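Side-chain contacts in histidine utilization repressor (Pseudomonas syringae pv. tomato, PDB 2PKH), which probably represses the histidine utilization operon in the absence of inducer, the crystallised piece being its C-terminal UTRA domain rather than its DNA-binding part: residues 100-105 with 130-135; 48-53 with 137-142; 75-80 with 84-89; 26-31 with 118-123. All blocks are in the same frame, centred on the assembly; numbering follows the deposited sequence.

Contact 1: residues 100-105 with 130-135; sequences ADECKL and AARLIH
The backbones of helix 100-106 and strand 126-136 stay well apart, Glu102 CA lying 8.6 Å from Ile134 CA, and side chains bridge the gap. This is a helix-on-sheet contact of the UTRA domain, in which a short helix packs over one face of a six-stranded antiparallel sheet at a central strand. Glu102 carries the helix side of it. Its CG lies beside the backbone N (chi1 -76°), and from there the chain runs extended toward the strand. Arg132 answers with a long chain that is straight from CG to NE, and the two side chains meet at about a right angle. Their flat ends nevertheless lie nearly in one plane, 13° apart, with the carboxylate at the edge of the guanidinium. The salt bridge joins Glu102 OE2 to Arg132 NH1 at 2.9 Å, although as a hydrogen bond it is weak because the N-H is bent well off line. A water closes a second link: it donates to Glu102 OE1 and accepts from Arg132 NH2, so both oxygens and both terminal nitrogens take part in a closed ring. Glu102 OE1 also accepts from the backbone N of Glu99, which helps to fix the rotation of the carboxylate. Ile134 joins the pair with its CG1 anti to the backbone N, which places CD1 against the acid. The side chains of Arg132 and Ile134 also rest on Ile96 of strand 88-97, so apolar side chains adjoin the ion pair. At its nearest point, Ile134 CD1 sits 3.7 Å from Glu102 OE1.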
loop_
_atom_site.group_PDB
_atom_site.type_symbol
_atom_site.label_atom_id
_atom_site.label_comp_id
_atom_site.label_asym_id
_atom_site.label_seq_id
_atom_site.Cartn_x
_atom_site.Cartn_y
_atom_site.Cartn_z
ATOM N N ALA B 100 15.833 20.542 -20.140
ATOM C CA ALA B 100 15.293 20.982 -21.426
ATOM C C ALA B 100 15.016 19.810 -22.423
ATOM O O ALA B 100 13.980 19.768 -23.067
ATOM C CB ALA B 100 16.202 22.049 -22.054
ATOM N N ASP B 101 15.902 18.837 -22.515
ATOM C CA ASP B 101 15.660 17.754 -23.482
ATOM C C ASP B 101 14.511 16.866 -23.046
ATOM O O ASP B 101 13.771 16.350 -23.886
ATOM C CB ASP B 101 16.910 16.930 -23.770
ATOM C CG ASP B 101 17.968 17.720 -24.513
ATOM O OD1 ASP B 101 17.643 18.665 -25.275
ATOM O OD2 ASP B 101 19.168 17.390 -24.331
ATOM N N GLU B 102 14.357 16.693 -21.741
ATOM C CA GLU B 102 13.233 15.934 -21.188
ATOM C C GLU B 102 11.906 16.687 -21.416
ATOM O O GLU B 102 10.868 16.061 -21.675
ATOM C CB GLU B 102 13.432 15.688 -19.677
ATOM C CG GLU B 102 14.449 14.615 -19.340
ATOM C CD GLU B 102 14.855 14.624 -17.905
ATOM O OE1 GLU B 102 14.656 15.613 -17.198
ATOM O OE2 GLU B 102 15.344 13.598 -17.448
ATOM N N CYS B 103 11.904 18.028 -21.299
ATOM C CA CYS B 103 10.675 18.801 -21.633
ATOM C C CYS B 103 10.271 18.595 -23.084
ATOM O O CYS B 103 9.098 18.488 -23.394
ATOM C CB CYS B 103 10.831 20.305 -21.342
ATOM S SG CYS B 103 11.039 20.649 -19.630
ATOM N N LYS B 104 11.233 18.548 -23.999
ATOM C CA LYS B 104 10.891 18.331 -25.397
ATOM C C LYS B 104 10.275 16.929 -25.587
ATOM O O LYS B 104 9.239 16.779 -26.234
ATOM C CB LYS B 104 12.169 18.503 -26.274
ATOM C CG LYS B 104 12.669 19.978 -26.256
ATOM C CD LYS B 104 13.889 20.206 -27.139
ATOM C CE LYS B 104 14.797 21.329 -26.618
ATOM N NZ LYS B 104 16.142 20.758 -26.092
ATOM N N LEU B 105 10.894 15.912 -25.004
ATOM C CA LEU B 105 10.373 14.537 -25.088
ATOM C C LEU B 105 8.966 14.376 -24.499
ATOM O O LEU B 105 8.134 13.658 -25.084
ATOM C CB LEU B 105 11.300 13.554 -24.381
ATOM C CG LEU B 105 12.641 13.079 -24.960
ATOM C CD1 LEU B 105 13.004 11.817 -24.225
ATOM C CD2 LEU B 105 12.507 12.840 -26.485
ATOM N N ALA B 130 17.235 -0.793 -12.095
ATOM C CA ALA B 130 17.017 0.491 -11.445
ATOM C C ALA B 130 16.478 1.415 -12.515
ATOM O O ALA B 130 16.946 1.361 -13.678
ATOM C CB ALA B 130 18.340 1.025 -10.883
ATOM N N ALA B 131 15.478 2.248 -12.180
ATOM C CA ALA B 131 14.832 3.093 -13.209
ATOM C C ALA B 131 14.636 4.500 -12.670
ATOM O O ALA B 131 14.384 4.683 -11.481
ATOM C CB ALA B 131 13.463 2.504 -13.667
ATOM N N ARG B 132 14.620 5.462 -13.554
ATOM C CA ARG B 132 14.390 6.849 -13.169
ATOM C C ARG B 132 13.207 7.219 -13.992
ATOM O O ARG B 132 13.258 7.166 -15.225
ATOM C CB ARG B 132 15.606 7.700 -13.592
ATOM C CG ARG B 132 15.528 9.165 -13.204
ATOM C CD ARG B 132 16.732 9.918 -13.744
ATOM N NE ARG B 132 16.748 11.245 -13.119
ATOM C CZ ARG B 132 16.206 12.306 -13.675
ATOM N NH1 ARG B 132 15.658 12.192 -14.876
ATOM N NH2 ARG B 132 16.222 13.483 -13.055
ATOM N N LEU B 133 12.082 7.510 -13.345
ATOM C CA LEU B 133 10.838 7.695 -14.146
ATOM C C LEU B 133 10.379 9.124 -13.928
ATOM O O LEU B 133 10.220 9.569 -12.771
ATOM C CB LEU B 133 9.754 6.724 -13.645
ATOM C CG LEU B 133 10.157 5.246 -13.429
ATOM C CD1 LEU B 133 9.101 4.696 -12.498
ATOM C CD2 LEU B 133 10.006 4.658 -14.785
ATOM N N ILE B 134 10.202 9.879 -14.980
ATOM C CA ILE B 134 9.807 11.279 -14.778
ATOM C C ILE B 134 8.471 11.476 -15.457
ATOM O O ILE B 134 8.290 11.032 -16.597
ATOM C CB ILE B 134 10.978 12.285 -15.140
ATOM C CG1 ILE B 134 10.497 13.746 -15.183
ATOM C CG2 ILE B 134 11.635 11.921 -16.475
ATOM C CD1 ILE B 134 11.812 14.749 -15.048
ATOM N N HIS B 135 7.534 12.073 -14.726
ATOM C CA HIS B 135 6.180 12.210 -15.220
ATOM C C HIS B 135 5.828 13.682 -15.212
ATOM O O HIS B 135 6.157 14.330 -14.234
ATOM C CB HIS B 135 5.189 11.515 -14.295
ATOM C CG HIS B 135 5.587 10.142 -13.889
ATOM N ND1 HIS B 135 5.095 9.002 -14.503
ATOM C CD2 HIS B 135 6.473 9.724 -12.965
ATOM C CE1 HIS B 135 5.585 7.938 -13.899
ATOM N NE2 HIS B 135 6.441 8.344 -12.977
HETATM O O HOH W 1 15.762 15.582 -14.748
#

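Contact 2: residues 48-53 with 137-142; sequences DIPVQI and GSRHRL. With EDO (1,2-ethanediol), chain N.
Arg139 NH1 is shared by two backbone oxygens, Pro50 O, which lies 2.8 Å from Arg139 NH1, and Leu106 O. The bond to Pro50 is fairly straight, 159° at the hydrogen. It lies in the plane of the carbonyl, on a lone pair of the oxygen, and the oxygen in turn lies almost exactly in the guanidinium plane. Arg139 reaches this place with CG beside its backbone N (chi1 -59°) and an extended chain to NE, its side chain running alongside the Pro50 ring. Ile49 crosses it at about a right angle and sets its CG2 methyl over one guanidinium face, toward the rim, where Ile49 CG2 comes within 3.4 Å of Arg139 NH1. Nearer the backbone, Val51 CG1 packs against Arg139 CB at 4.4 Å. Arg139 NH2 donates to Gln107 O, so one arginine links the strand start to the end of helix 100-106 and the residue after it. Gln52 makes no close contact with 137-142; its OE1 accepts a weak bond from O2 of an ethanediol probably left by crystallisation. A loop arginine thus holds the beginning of strand 49-59, next to the classic beta bulge that sets Val51 and Gln52 opposite the single residue His44.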
loop_
_atom_site.group_PDB
_atom_site.type_symbol
_atom_site.label_atom_id
_atom_site.label_comp_id
_atom_site.label_asym_id
_atom_site.label_seq_id
_atom_site.Cartn_x
_atom_site.Cartn_y
_atom_site.Cartn_z
ATOM N N ASP B 48 -1.725 9.169 -27.036
ATOM C CA ASP B 48 -0.884 10.062 -27.804
ATOM C C ASP B 48 -0.236 11.241 -27.101
ATOM O O ASP B 48 0.468 12.007 -27.755
ATOM C CB ASP B 48 -1.636 10.555 -29.055
ATOM C CG ASP B 48 -2.145 9.377 -29.878
ATOM O OD1 ASP B 48 -1.353 8.392 -30.036
ATOM O OD2 ASP B 48 -3.326 9.418 -30.280
ATOM N N ILE B 49 -0.450 11.386 -25.810
ATOM C CA ILE B 49 0.213 12.444 -25.051
ATOM C C ILE B 49 1.286 11.795 -24.159
ATOM O O ILE B 49 0.982 10.784 -23.478
ATOM C CB ILE B 49 -0.775 13.181 -24.130
ATOM C CG1 ILE B 49 -2.051 13.604 -24.895
ATOM C CG2 ILE B 49 -0.048 14.337 -23.481
ATOM C CD1 ILE B 49 -3.218 14.061 -23.988
ATOM N N PRO B 50 2.524 12.344 -24.173
ATOM C CA PRO B 50 3.592 11.809 -23.349
ATOM C C PRO B 50 3.187 11.790 -21.868
ATOM O O PRO B 50 2.729 12.805 -21.354
ATOM C CB PRO B 50 4.726 12.795 -23.611
ATOM C CG PRO B 50 4.474 13.310 -25.052
ATOM C CD PRO B 50 3.031 13.366 -25.152
ATOM N N VAL B 51 3.407 10.669 -21.191
ATOM C CA VAL B 51 3.087 10.627 -19.741
ATOM C C VAL B 51 4.258 10.256 -18.887
ATOM O O VAL B 51 4.252 10.501 -17.688
ATOM C CB VAL B 51 1.876 9.734 -19.387
ATOM C CG1 VAL B 51 0.565 10.281 -20.080
ATOM C CG2 VAL B 51 2.098 8.317 -19.849
ATOM N N GLN B 52 5.274 9.626 -19.500
ATOM C CA GLN B 52 6.444 9.155 -18.673
ATOM C C GLN B 52 7.646 8.994 -19.518
ATOM O O GLN B 52 7.507 8.512 -20.610
ATOM C CB GLN B 52 6.161 7.754 -18.156
ATOM C CG GLN B 52 7.058 7.372 -16.996
ATOM C CD GLN B 52 6.986 5.897 -16.667
ATOM O OE1 GLN B 52 7.245 5.082 -17.494
ATOM N NE2 GLN B 52 6.577 5.578 -15.476
ATOM N N ILE B 53 8.822 9.398 -19.020
ATOM C CA ILE B 53 10.068 8.918 -19.591
ATOM C C ILE B 53 10.604 7.831 -18.641
ATOM O O ILE B 53 10.792 8.086 -17.474
ATOM C CB ILE B 53 11.155 10.050 -19.785
ATOM C CG1 ILE B 53 10.559 11.230 -20.572
ATOM C CG2 ILE B 53 12.333 9.546 -20.654
ATOM C CD1 ILE B 53 11.636 12.374 -20.810
ATOM N N GLY B 137 3.667 16.460 -13.957
ATOM C CA GLY B 137 2.878 16.464 -12.743
ATOM C C GLY B 137 1.399 16.622 -13.050
ATOM O O GLY B 137 0.544 16.156 -12.282
ATOM N N SER B 138 1.101 17.208 -14.209
ATOM C CA SER B 138 -0.333 17.337 -14.605
ATOM C C SER B 138 -0.898 16.050 -15.186
ATOM O O SER B 138 -2.098 15.990 -15.451
ATOM C CB SER B 138 -0.512 18.463 -15.633
ATOM O OG SER B 138 0.360 18.366 -16.777
ATOM N N ARG B 139 -0.028 15.047 -15.446
ATOM C CA ARG B 139 -0.393 13.874 -16.229
ATOM C C ARG B 139 -0.300 12.532 -15.491
ATOM O O ARG B 139 -0.753 11.511 -16.016
ATOM C CB ARG B 139 0.383 13.842 -17.578
ATOM C CG ARG B 139 0.056 15.147 -18.383
ATOM C CD ARG B 139 0.612 15.014 -19.834
ATOM N NE ARG B 139 0.925 16.354 -20.382
ATOM C CZ ARG B 139 1.848 16.594 -21.298
ATOM N NH1 ARG B 139 2.604 15.604 -21.802
ATOM N NH2 ARG B 139 2.020 17.848 -21.747
ATOM N N HIS B 140 0.285 12.533 -14.290
ATOM C CA HIS B 140 0.316 11.353 -13.473
ATOM C C HIS B 140 0.428 11.691 -11.977
ATOM O O HIS B 140 1.195 12.580 -11.598
ATOM C CB HIS B 140 1.517 10.486 -13.872
ATOM C CG HIS B 140 1.592 9.168 -13.154
ATOM N ND1 HIS B 140 0.603 8.210 -13.247
ATOM C CD2 HIS B 140 2.571 8.623 -12.406
ATOM C CE1 HIS B 140 0.939 7.166 -12.511
ATOM N NE2 HIS B 140 2.137 7.389 -12.000
ATOM N N ARG B 141 -0.227 10.912 -11.144
ATOM C CA ARG B 141 0.033 10.991 -9.691
ATOM C C ARG B 141 -0.127 9.625 -9.079
ATOM O O ARG B 141 -0.676 8.766 -9.718
ATOM C CB ARG B 141 -0.978 11.942 -9.043
ATOM C CG ARG B 141 -2.386 11.577 -9.304
ATOM C CD ARG B 141 -3.290 12.787 -8.902
ATOM N NE ARG B 141 -4.684 12.434 -8.758
ATOM C CZ ARG B 141 -5.653 13.276 -8.361
ATOM N NH1 ARG B 141 -5.434 14.583 -8.092
ATOM N NH2 ARG B 141 -6.892 12.801 -8.238
ATOM N N LEU B 142 0.324 9.454 -7.829
ATOM C CA LEU B 142 0.250 8.192 -7.133
ATOM C C LEU B 142 -0.976 8.274 -6.257
ATOM O O LEU B 142 -1.171 9.293 -5.596
ATOM C CB LEU B 142 1.502 8.014 -6.270
ATOM C CG LEU B 142 2.844 8.130 -7.006
ATOM C CD1 LEU B 142 4.022 7.925 -6.033
ATOM C CD2 LEU B 142 2.878 7.116 -8.164
HETATM C C1 EDO N . 5.256 0.871 -16.907
HETATM O O1 EDO N . 4.252 0.824 -17.910
HETATM C C2 EDO N . 6.175 2.051 -17.254
HETATM O O2 EDO N . 7.288 2.069 -16.334
#

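Contact 3: residues 75-80 with 84-89; sequences TPYAYL and APLTEG
Leu86 lays its CD1 methyl over one face of the Tyr77 ring, a CH-pi contact with the methyl 4.0 Å from the ring centroid and 30° off the normal. The methyl is displaced from the ring centre toward the hydroxyl end, so that the shortest approach is Leu86 CD1 to Tyr77 CZ, 3.6 Å. Tyr77 sends its ring out of helix 76-83 with CG anti to the backbone N (chi1 -165°), and the leucine comes back from the following segment; the two run antiparallel, overlapping at their ends. Beside them the chain makes its turn out of the helix. Ala84 N donates to Leu80 O at 3.0 Å, continuing the helical bonding pattern into the first residue that leaves helical backbone angles. Leu86 CD1 also approaches the backbone here, 4.2 Å from Leu80 C. At the other end of the helix Thr75 is the N-cap: its OG1 accepts from Ala78 N at 3.1 Å. The pair lies against the sheet, since both Tyr77 and Leu86 touch Thr121 of strand 113-123, and Tyr77 packs further on Lys148 of the second subunit. A few residues on, Glu88 and Gly89 join an antiparallel ladder with a strand of that same subunit. This is a helix-to-strand connection, made where strand 88-97 enters the sheet of the UTRA domain. Across the contact the side chains meet by dispersion and CH-pi attraction, so the directional hold is in the main chain, while the side chains add a weaker contact that depends little on exact angle.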
loop_
_atom_site.group_PDB
_atom_site.type_symbol
_atom_site.label_atom_id
_atom_site.label_comp_id
_atom_site.label_asym_id
_atom_site.label_seq_id
_atom_site.Cartn_x
_atom_site.Cartn_y
_atom_site.Cartn_z
ATOM N N THR B 75 6.080 -3.928 -21.696
ATOM C CA THR B 75 6.984 -3.013 -20.986
ATOM C C THR B 75 8.220 -3.819 -20.494
ATOM O O THR B 75 8.161 -5.073 -20.317
ATOM C CB THR B 75 6.358 -2.380 -19.749
ATOM O OG1 THR B 75 6.124 -3.401 -18.781
ATOM C CG2 THR B 75 5.055 -1.585 -20.064
ATOM N N PRO B 76 9.367 -3.142 -20.323
ATOM C CA PRO B 76 10.537 -3.755 -19.666
ATOM C C PRO B 76 10.217 -4.449 -18.302
ATOM O O PRO B 76 10.628 -5.586 -18.051
ATOM C CB PRO B 76 11.506 -2.585 -19.490
ATOM C CG PRO B 76 11.126 -1.592 -20.638
ATOM C CD PRO B 76 9.634 -1.802 -20.898
ATOM N N TYR B 77 9.447 -3.779 -17.452
ATOM C CA TYR B 77 9.078 -4.415 -16.166
ATOM C C TYR B 77 8.324 -5.720 -16.353
ATOM O O TYR B 77 8.614 -6.668 -15.665
ATOM C CB TYR B 77 8.275 -3.476 -15.325
ATOM C CG TYR B 77 8.209 -3.959 -13.901
ATOM C CD1 TYR B 77 9.249 -3.702 -12.999
ATOM C CD2 TYR B 77 7.120 -4.717 -13.459
ATOM C CE1 TYR B 77 9.191 -4.154 -11.669
ATOM C CE2 TYR B 77 7.071 -5.211 -12.160
ATOM C CZ TYR B 77 8.104 -4.917 -11.260
ATOM O OH TYR B 77 8.027 -5.356 -9.919
ATOM N N ALA B 78 7.374 -5.770 -17.287
ATOM C CA ALA B 78 6.613 -6.981 -17.511
ATOM C C ALA B 78 7.561 -8.040 -17.988
ATOM O O ALA B 78 7.536 -9.171 -17.490
ATOM C CB ALA B 78 5.527 -6.749 -18.559
ATOM N N TYR B 79 8.380 -7.713 -18.999
ATOM C CA TYR B 79 9.386 -8.648 -19.472
ATOM C C TYR B 79 10.265 -9.203 -18.324
ATOM O O TYR B 79 10.361 -10.423 -18.104
ATOM C CB TYR B 79 10.271 -8.009 -20.526
ATOM C CG TYR B 79 11.422 -8.886 -20.902
ATOM C CD1 TYR B 79 11.211 -10.023 -21.669
ATOM C CD2 TYR B 79 12.730 -8.569 -20.506
ATOM C CE1 TYR B 79 12.268 -10.880 -22.016
ATOM C CE2 TYR B 79 13.813 -9.398 -20.843
ATOM C CZ TYR B 79 13.557 -10.555 -21.622
ATOM O OH TYR B 79 14.584 -11.364 -22.008
ATOM N N LEU B 80 10.870 -8.292 -17.581
ATOM C CA LEU B 80 11.750 -8.651 -16.483
ATOM C C LEU B 80 11.059 -9.525 -15.422
ATOM O O LEU B 80 11.631 -10.489 -14.920
ATOM C CB LEU B 80 12.360 -7.384 -15.845
ATOM C CG LEU B 80 13.433 -6.581 -16.629
ATOM C CD1 LEU B 80 13.757 -5.347 -15.798
ATOM C CD2 LEU B 80 14.667 -7.423 -16.898
ATOM N N ALA B 84 12.691 -13.242 -14.152
ATOM C CA ALA B 84 13.152 -13.540 -12.800
ATOM C C ALA B 84 12.072 -13.146 -11.814
ATOM O O ALA B 84 11.309 -12.222 -12.073
ATOM C CB ALA B 84 14.402 -12.773 -12.520
ATOM N N PRO B 85 11.981 -13.855 -10.681
ATOM C CA PRO B 85 10.977 -13.422 -9.680
ATOM C C PRO B 85 11.361 -12.137 -8.961
ATOM O O PRO B 85 12.403 -12.070 -8.337
ATOM C CB PRO B 85 10.915 -14.591 -8.681
ATOM C CG PRO B 85 12.131 -15.369 -8.911
ATOM C CD PRO B 85 12.719 -15.059 -10.256
ATOM N N LEU B 86 10.531 -11.112 -9.078
ATOM C CA LEU B 86 10.877 -9.790 -8.543
ATOM C C LEU B 86 10.280 -9.737 -7.169
ATOM O O LEU B 86 9.092 -9.884 -7.030
ATOM C CB LEU B 86 10.338 -8.689 -9.473
ATOM C CG LEU B 86 10.965 -8.772 -10.914
ATOM C CD1 LEU B 86 10.395 -7.681 -11.696
ATOM C CD2 LEU B 86 12.549 -8.755 -10.941
ATOM N N THR B 87 11.078 -9.586 -6.144
ATOM C CA THR B 87 10.597 -9.850 -4.751
ATOM C C THR B 87 10.488 -8.617 -3.869
ATOM O O THR B 87 9.860 -8.641 -2.804
ATOM C CB THR B 87 11.592 -10.782 -4.052
ATOM O OG1 THR B 87 12.909 -10.235 -4.180
ATOM C CG2 THR B 87 11.608 -12.118 -4.747
ATOM N N GLU B 88 11.098 -7.514 -4.305
ATOM C CA GLU B 88 11.257 -6.344 -3.428
ATOM C C GLU B 88 11.528 -5.112 -4.286
ATOM O O GLU B 88 12.222 -5.216 -5.291
ATOM C CB GLU B 88 12.399 -6.611 -2.423
ATOM C CG GLU B 88 12.563 -5.545 -1.361
ATOM C CD GLU B 88 13.376 -5.984 -0.181
ATOM O OE1 GLU B 88 13.946 -7.109 -0.211
ATOM O OE2 GLU B 88 13.406 -5.222 0.812
ATOM N N GLY B 89 10.994 -3.946 -3.883
ATOM C CA GLY B 89 11.111 -2.710 -4.707
ATOM C C GLY B 89 11.439 -1.602 -3.733
ATOM O O GLY B 89 11.074 -1.707 -2.520
#

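Contact 4: residues 26-31 with 118-123; sequences ALALDM and RRRTWS. With EDO (1,2-ethanediol), chain R.
Arg120 bends sharply to reach the end of a helix: chi1, chi2 and chi3 all lie away from staggered values, chi3 at 22° being close to eclipsed. The bend brings its guanidinium edge-on to the C-terminal part of helix 22-29, where Arg120 NH1 donates to Ala28 O at 2.8 Å. That oxygen lies near the guanidinium plane, while the nitrogen stands 21° out of the carbonyl plane. Lower down the chain, Ala28 CB rests on Arg120 CD at 4.1 Å, so methyl and methylene pack beside the polar bond. Trp122, two residues along the same strand, sets CZ2 3.4 Å above the Arg120 guanidinium plane, toward its rim. Asp30 follows the helix with a positive phi and takes part through water. One water donates to Asp30 OD1 and accepts from Arg120 NH1, and a second donates to Asp30 OD2 at 2.9 Å and accepts from Trp122 NE1 at 2.8 Å. The acid and the arginine are thus linked by solvent, with Asp30 OD1 and Arg120 NH1 4.8 Å apart; their opposite charges probably still attract. Arg120 NH2 also forms a salt bridge with Glu90 on neighbouring strand 88-97. In the UTRA fold this ties the C-terminal end of helix 22-29 to strand 113-123, which is flanked in the sheet by strands 88-97 and 126-136.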
loop_
_atom_site.group_PDB
_atom_site.type_symbol
_atom_site.label_atom_id
_atom_site.label_comp_id
_atom_site.label_asym_id
_atom_site.label_seq_id
_atom_site.Cartn_x
_atom_site.Cartn_y
_atom_site.Cartn_z
ATOM N N ALA B 26 26.687 1.316 -10.774
ATOM C CA ALA B 26 27.525 0.419 -9.931
ATOM C C ALA B 26 26.985 0.318 -8.513
ATOM O O ALA B 26 26.932 -0.779 -7.938
ATOM C CB ALA B 26 28.976 0.859 -9.934
ATOM N N LEU B 27 26.559 1.448 -7.948
ATOM C CA LEU B 27 25.997 1.522 -6.620
ATOM C C LEU B 27 24.547 1.063 -6.616
ATOM O O LEU B 27 24.112 0.375 -5.686
ATOM C CB LEU B 27 26.044 2.983 -6.102
ATOM C CG LEU B 27 27.338 3.715 -5.732
ATOM C CD1 LEU B 27 27.015 5.202 -5.574
ATOM C CD2 LEU B 27 27.920 3.145 -4.467
ATOM N N ALA B 28 23.781 1.435 -7.653
ATOM C CA ALA B 28 22.369 1.030 -7.743
ATOM C C ALA B 28 22.250 -0.529 -7.815
ATOM O O ALA B 28 21.447 -1.104 -7.080
ATOM C CB ALA B 28 21.650 1.731 -8.976
ATOM N N LEU B 29 23.113 -1.168 -8.624
ATOM C CA LEU B 29 23.014 -2.583 -8.995
ATOM C C LEU B 29 24.118 -3.514 -8.414
ATOM O O LEU B 29 24.194 -4.696 -8.754
ATOM C CB LEU B 29 23.022 -2.668 -10.520
ATOM C CG LEU B 29 21.846 -1.974 -11.248
ATOM C CD1 LEU B 29 21.930 -2.133 -12.738
ATOM C CD2 LEU B 29 20.530 -2.502 -10.706
ATOM N N ASP B 30 24.966 -2.946 -7.581
ATOM C CA ASP B 30 25.960 -3.645 -6.765
ATOM C C ASP B 30 26.909 -4.235 -7.712
ATOM O O ASP B 30 27.089 -5.456 -7.744
ATOM C CB ASP B 30 25.306 -4.769 -5.899
ATOM C CG ASP B 30 24.540 -4.223 -4.710
ATOM O OD1 ASP B 30 24.530 -2.982 -4.562
ATOM O OD2 ASP B 30 23.971 -5.025 -3.901
HETATM N N MSE B 31 27.516 -3.400 -8.538
HETATM C CA MSE B 31 28.444 -3.927 -9.513
HETATM C C MSE B 31 29.678 -3.055 -9.725
HETATM O O MSE B 31 29.771 -2.001 -9.138
HETATM C CB MSE B 31 27.704 -4.177 -10.827
HETATM C CG MSE B 31 26.906 -3.074 -11.333
HETATM SE SE MSE B 31 26.000 -3.795 -12.987
HETATM C CE MSE B 31 24.779 -5.040 -12.151
ATOM N N ARG B 118 12.425 7.271 -8.497
ATOM C CA ARG B 118 13.626 6.503 -8.738
ATOM C C ARG B 118 13.373 5.215 -8.026
ATOM O O ARG B 118 13.063 5.200 -6.838
ATOM C CB ARG B 118 14.861 7.213 -8.163
ATOM C CG ARG B 118 15.306 8.316 -9.077
ATOM C CD ARG B 118 16.575 8.963 -8.665
ATOM N NE ARG B 118 16.342 9.899 -7.591
ATOM C CZ ARG B 118 17.310 10.358 -6.799
ATOM N NH1 ARG B 118 18.579 9.972 -7.011
ATOM N NH2 ARG B 118 17.026 11.231 -5.831
ATOM N N ARG B 119 13.501 4.114 -8.763
ATOM C CA ARG B 119 13.141 2.795 -8.261
ATOM C C ARG B 119 14.303 1.805 -8.482
ATOM O O ARG B 119 15.000 1.881 -9.522
ATOM C CB ARG B 119 12.004 2.305 -9.108
ATOM C CG ARG B 119 10.681 2.936 -8.807
ATOM C CD ARG B 119 9.663 1.913 -9.241
ATOM N NE ARG B 119 8.538 2.545 -9.879
ATOM C CZ ARG B 119 7.461 3.018 -9.244
ATOM N NH1 ARG B 119 6.471 3.560 -9.970
ATOM N NH2 ARG B 119 7.363 2.964 -7.905
ATOM N N ARG B 120 14.431 0.843 -7.585
ATOM C CA ARG B 120 15.290 -0.340 -7.785
ATOM C C ARG B 120 14.442 -1.539 -7.474
ATOM O O ARG B 120 13.588 -1.464 -6.575
ATOM C CB ARG B 120 16.412 -0.306 -6.761
ATOM C CG ARG B 120 17.695 0.107 -7.310
ATOM C CD ARG B 120 18.611 0.889 -6.323
ATOM N NE ARG B 120 18.455 0.781 -4.846
ATOM C CZ ARG B 120 19.357 0.217 -4.037
ATOM N NH1 ARG B 120 20.460 -0.369 -4.534
ATOM N NH2 ARG B 120 19.163 0.209 -2.725
ATOM N N THR B 121 14.691 -2.659 -8.139
ATOM C CA THR B 121 13.882 -3.866 -7.903
ATOM C C THR B 121 14.882 -5.013 -7.745
ATOM O O THR B 121 15.831 -5.150 -8.585
ATOM C CB THR B 121 12.953 -4.134 -9.091
ATOM O OG1 THR B 121 12.076 -2.981 -9.216
ATOM C CG2 THR B 121 12.136 -5.465 -8.986
ATOM N N TRP B 122 14.614 -5.852 -6.756
ATOM C CA TRP B 122 15.474 -6.993 -6.440
ATOM C C TRP B 122 14.781 -8.283 -6.820
ATOM O O TRP B 122 13.547 -8.358 -6.822
ATOM C CB TRP B 122 15.754 -7.094 -4.941
ATOM C CG TRP B 122 16.709 -6.097 -4.462
ATOM C CD1 TRP B 122 18.063 -6.277 -4.253
ATOM C CD2 TRP B 122 16.415 -4.755 -4.073
ATOM N NE1 TRP B 122 18.615 -5.112 -3.778
ATOM C CE2 TRP B 122 17.631 -4.153 -3.694
ATOM C CE3 TRP B 122 15.253 -3.985 -4.072
ATOM C CZ2 TRP B 122 17.709 -2.832 -3.278
ATOM C CZ3 TRP B 122 15.332 -2.639 -3.658
ATOM C CH2 TRP B 122 16.545 -2.078 -3.266
ATOM N N SER B 123 15.595 -9.298 -7.139
ATOM C CA SER B 123 15.119 -10.676 -7.210
ATOM C C SER B 123 15.885 -11.389 -6.144
ATOM O O SER B 123 17.049 -11.730 -6.381
ATOM C CB SER B 123 15.425 -11.339 -8.574
ATOM O OG SER B 123 14.983 -12.711 -8.577
HETATM C C1 EDO R . 24.422 -8.313 -8.788
HETATM O O1 EDO R . 23.609 -7.238 -9.378
HETATM C C2 EDO R . 25.592 -7.704 -7.969
HETATM O O2 EDO R . 26.010 -8.190 -6.627
HETATM O O HOH W 2 21.275 -4.865 -2.840
HETATM O O HOH W 3 22.158 -2.098 -2.651
#

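Three of the four contacts turn on an arginine, yet each uses it differently. In contact 1 it pairs with a glutamate beside a buried isoleucine, whereas in contacts 2 and 4 it holds backbone carbonyls, at the start of a strand and near a helix end. Contact 3 relies on an aromatic face and a methyl. Contacts 1, 2 and 3 are partly buried, while contact 4 lies at the surface and is bridged by water. Backbone pairing of neighbouring strands joins contact 1 to both 2 and 4, and contact 3 to 4. Contacts 2, 3 and 4 also reach the second subunit; contact 1 touches no other chain.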